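PDB 5TI1: fumarylacetoacetate hydrolase from Burkholderia xenovorans, which probably catalyses the hydrolysis of fumarylacetoacetate to fumarate and acetoacetate, the last step of phenylalanine and tyrosine breakdown, with a bound magnesium ion. Local coordinates for residues F299-Q303 against G318-D323. Numbering follows the deposited sequence.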
loop_
_atom_site.group_PDB
_atom_site.type_symbol
_atom_site.label_atom_id
_atom_site.label_comp_id
_atom_site.label_asym_id
_atom_site.label_seq_id
_atom_site.Cartn_x
_atom_site.Cartn_y
_atom_site.Cartn_z
ATOM N N PHE B 299 -11.934 26.799 10.355
ATOM C CA PHE B 299 -10.611 27.267 9.965
ATOM C C PHE B 299 -10.370 27.127 8.468
ATOM O O PHE B 299 -9.241 27.318 8.009
ATOM C CB PHE B 299 -9.549 26.539 10.803
ATOM C CG PHE B 299 -9.846 26.588 12.271
ATOM C CD1 PHE B 299 -9.513 27.709 13.019
ATOM C CD2 PHE B 299 -10.529 25.554 12.890
ATOM C CE1 PHE B 299 -9.816 27.786 14.369
ATOM C CE2 PHE B 299 -10.840 25.624 14.242
ATOM C CZ PHE B 299 -10.482 26.747 14.980
ATOM N N ARG B 300 -11.421 26.850 7.695
ATOM C CA ARG B 300 -11.328 26.835 6.242
ATOM C C ARG B 300 -11.016 28.232 5.709
ATOM O O ARG B 300 -11.582 29.231 6.166
ATOM C CB ARG B 300 -12.639 26.309 5.647
ATOM C CG ARG B 300 -12.739 26.376 4.136
ATOM C CD ARG B 300 -14.159 26.056 3.678
ATOM N NE ARG B 300 -14.621 24.756 4.169
ATOM C CZ ARG B 300 -14.374 23.592 3.570
ATOM N NH1 ARG B 300 -13.663 23.549 2.451
ATOM N NH2 ARG B 300 -14.841 22.466 4.088
ATOM N N VAL B 301 -10.088 28.305 4.751
ATOM C CA VAL B 301 -9.610 29.565 4.198
ATOM C C VAL B 301 -9.331 29.380 2.713
ATOM O O VAL B 301 -9.328 28.262 2.183
ATOM C CB VAL B 301 -8.337 30.087 4.905
ATOM C CG1 VAL B 301 -8.640 30.518 6.334
ATOM C CG2 VAL B 301 -7.239 29.032 4.866
ATOM N N ALA B 302 -9.086 30.503 2.044
ATOM C CA ALA B 302 -8.836 30.498 0.610
ATOM C C ALA B 302 -7.464 29.910 0.293
ATOM O O ALA B 302 -6.442 30.350 0.832
ATOM C CB ALA B 302 -8.943 31.914 0.056
ATOM N N GLN B 303 -7.452 28.917 -0.594
ATOM C CA GLN B 303 -6.231 28.282 -1.056
ATOM C C GLN B 303 -5.455 29.216 -1.988
ATOM O O GLN B 303 -6.006 30.186 -2.505
ATOM C CB GLN B 303 -6.569 26.966 -1.771
ATOM C CG GLN B 303 -7.425 27.116 -3.052
ATOM C CD GLN B 303 -8.923 27.230 -2.784
ATOM O OE1 GLN B 303 -9.361 27.315 -1.639
ATOM N NE2 GLN B 303 -9.716 27.218 -3.851
ATOM N N GLY B 318 -15.036 28.059 -4.446
ATOM C CA GLY B 318 -15.030 28.233 -3.017
ATOM C C GLY B 318 -13.658 28.008 -2.407
ATOM O O GLY B 318 -12.635 27.901 -3.092
ATOM N N GLU B 319 -13.654 27.939 -1.081
ATOM C CA GLU B 319 -12.431 27.847 -0.297
ATOM C C GLU B 319 -12.191 26.406 0.142
ATOM O O GLU B 319 -13.093 25.746 0.668
ATOM C CB GLU B 319 -12.500 28.768 0.922
ATOM C CG GLU B 319 -12.622 30.238 0.577
ATOM C CD GLU B 319 -12.826 31.103 1.805
ATOM O OE1 GLU B 319 -12.981 30.541 2.912
ATOM O OE2 GLU B 319 -12.836 32.342 1.662
ATOM N N HIS B 320 -10.969 25.928 -0.054
ATOM C CA HIS B 320 -10.674 24.542 0.271
ATOM C C HIS B 320 -9.346 24.363 0.991
ATOM O O HIS B 320 -8.861 23.225 1.080
ATOM C CB HIS B 320 -10.719 23.706 -1.000
ATOM C CG HIS B 320 -12.095 23.598 -1.580
ATOM N ND1 HIS B 320 -12.999 22.638 -1.178
ATOM C CD2 HIS B 320 -12.733 24.356 -2.504
ATOM C CE1 HIS B 320 -14.125 22.789 -1.852
ATOM N NE2 HIS B 320 -13.993 23.831 -2.657
ATOM N N ALA B 321 -8.749 25.436 1.500
ATOM C CA ALA B 321 -7.556 25.376 2.328
ATOM C C ALA B 321 -7.946 25.473 3.795
ATOM O O ALA B 321 -9.072 25.845 4.141
ATOM C CB ALA B 321 -6.572 26.494 1.970
ATOM N N PHE B 322 -7.000 25.124 4.663
ATOM C CA PHE B 322 -7.247 25.117 6.094
ATOM C C PHE B 322 -6.077 25.766 6.816
ATOM O O PHE B 322 -4.910 25.514 6.498
ATOM C CB PHE B 322 -7.507 23.699 6.602
ATOM C CG PHE B 322 -8.828 23.140 6.143
ATOM C CD1 PHE B 322 -8.940 22.513 4.914
ATOM C CD2 PHE B 322 -9.965 23.282 6.924
ATOM C CE1 PHE B 322 -10.164 22.018 4.478
ATOM C CE2 PHE B 322 -11.198 22.790 6.489
ATOM C CZ PHE B 322 -11.295 22.165 5.266
ATOM N N ASP B 323 -6.415 26.622 7.775
ATOM C CA ASP B 323 -5.457 27.442 8.518
ATOM C C ASP B 323 -4.971 26.625 9.712
ATOM O O ASP B 323 -5.543 26.676 10.802
ATOM C CB ASP B 323 -6.125 28.747 8.927
ATOM C CG ASP B 323 -5.190 29.701 9.633
ATOM O OD1 ASP B 323 -4.004 29.373 9.850
ATOM O OD2 ASP B 323 -5.663 30.800 9.980
#
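Residues 318-323 lead into a long strand, and the two-residue strand 300-301 pairs antiparallel with its start, at Ala-321 and Phe-322. At Gly-318, the carbonyl O accepts a hydrogen bond from Gln-303 NE2 (3.1 Å). Glu-319 gives its carbonyl O to Arg-300 NH1 (2.9 Å), while its CG lies 3.8 Å from Ala-302 CA. His-320 N donates to Gln-303 OE1 (2.6 Å). The Gln-303 amide thus binds two backbone positions just ahead of the strand, before the backbone pairing begins. The His-320 CA-to-CB bond points away from 299-303; its ring stacks on His-316, and its ND1 is hydrogen-bonded to Glu-249. Ala-321 makes the hydrogen-bonded pair with Val-301: Val-301 N to Ala-321 O is 2.7 Å, and Ala-321 N to Val-301 O is 3.0 Å. On their face of the sheet, Val-301 CG2 meets Ala-321 CB at 3.9 Å. Phe-322 forms the non-hydrogen-bonded pair with Arg-300 on the other face. Its CZ sits over the guanidinium, 3.7 Å from Arg-300 NH2, which also forms salt bridges to Glu-297 and Glu-249. Asp-323 N donates a hydrogen bond to Phe-299 O (2.9 Å), and its OD1 is hydrogen-bonded to Asn-345. The short strand 300-301 follows helix 293-296, whose Leu-293 and Leu-296 pack on Phe-322. It joins the mixed sheet of the C-terminal FAH region through strand 321-331, which also pairs with strands 339-345 and 416-424.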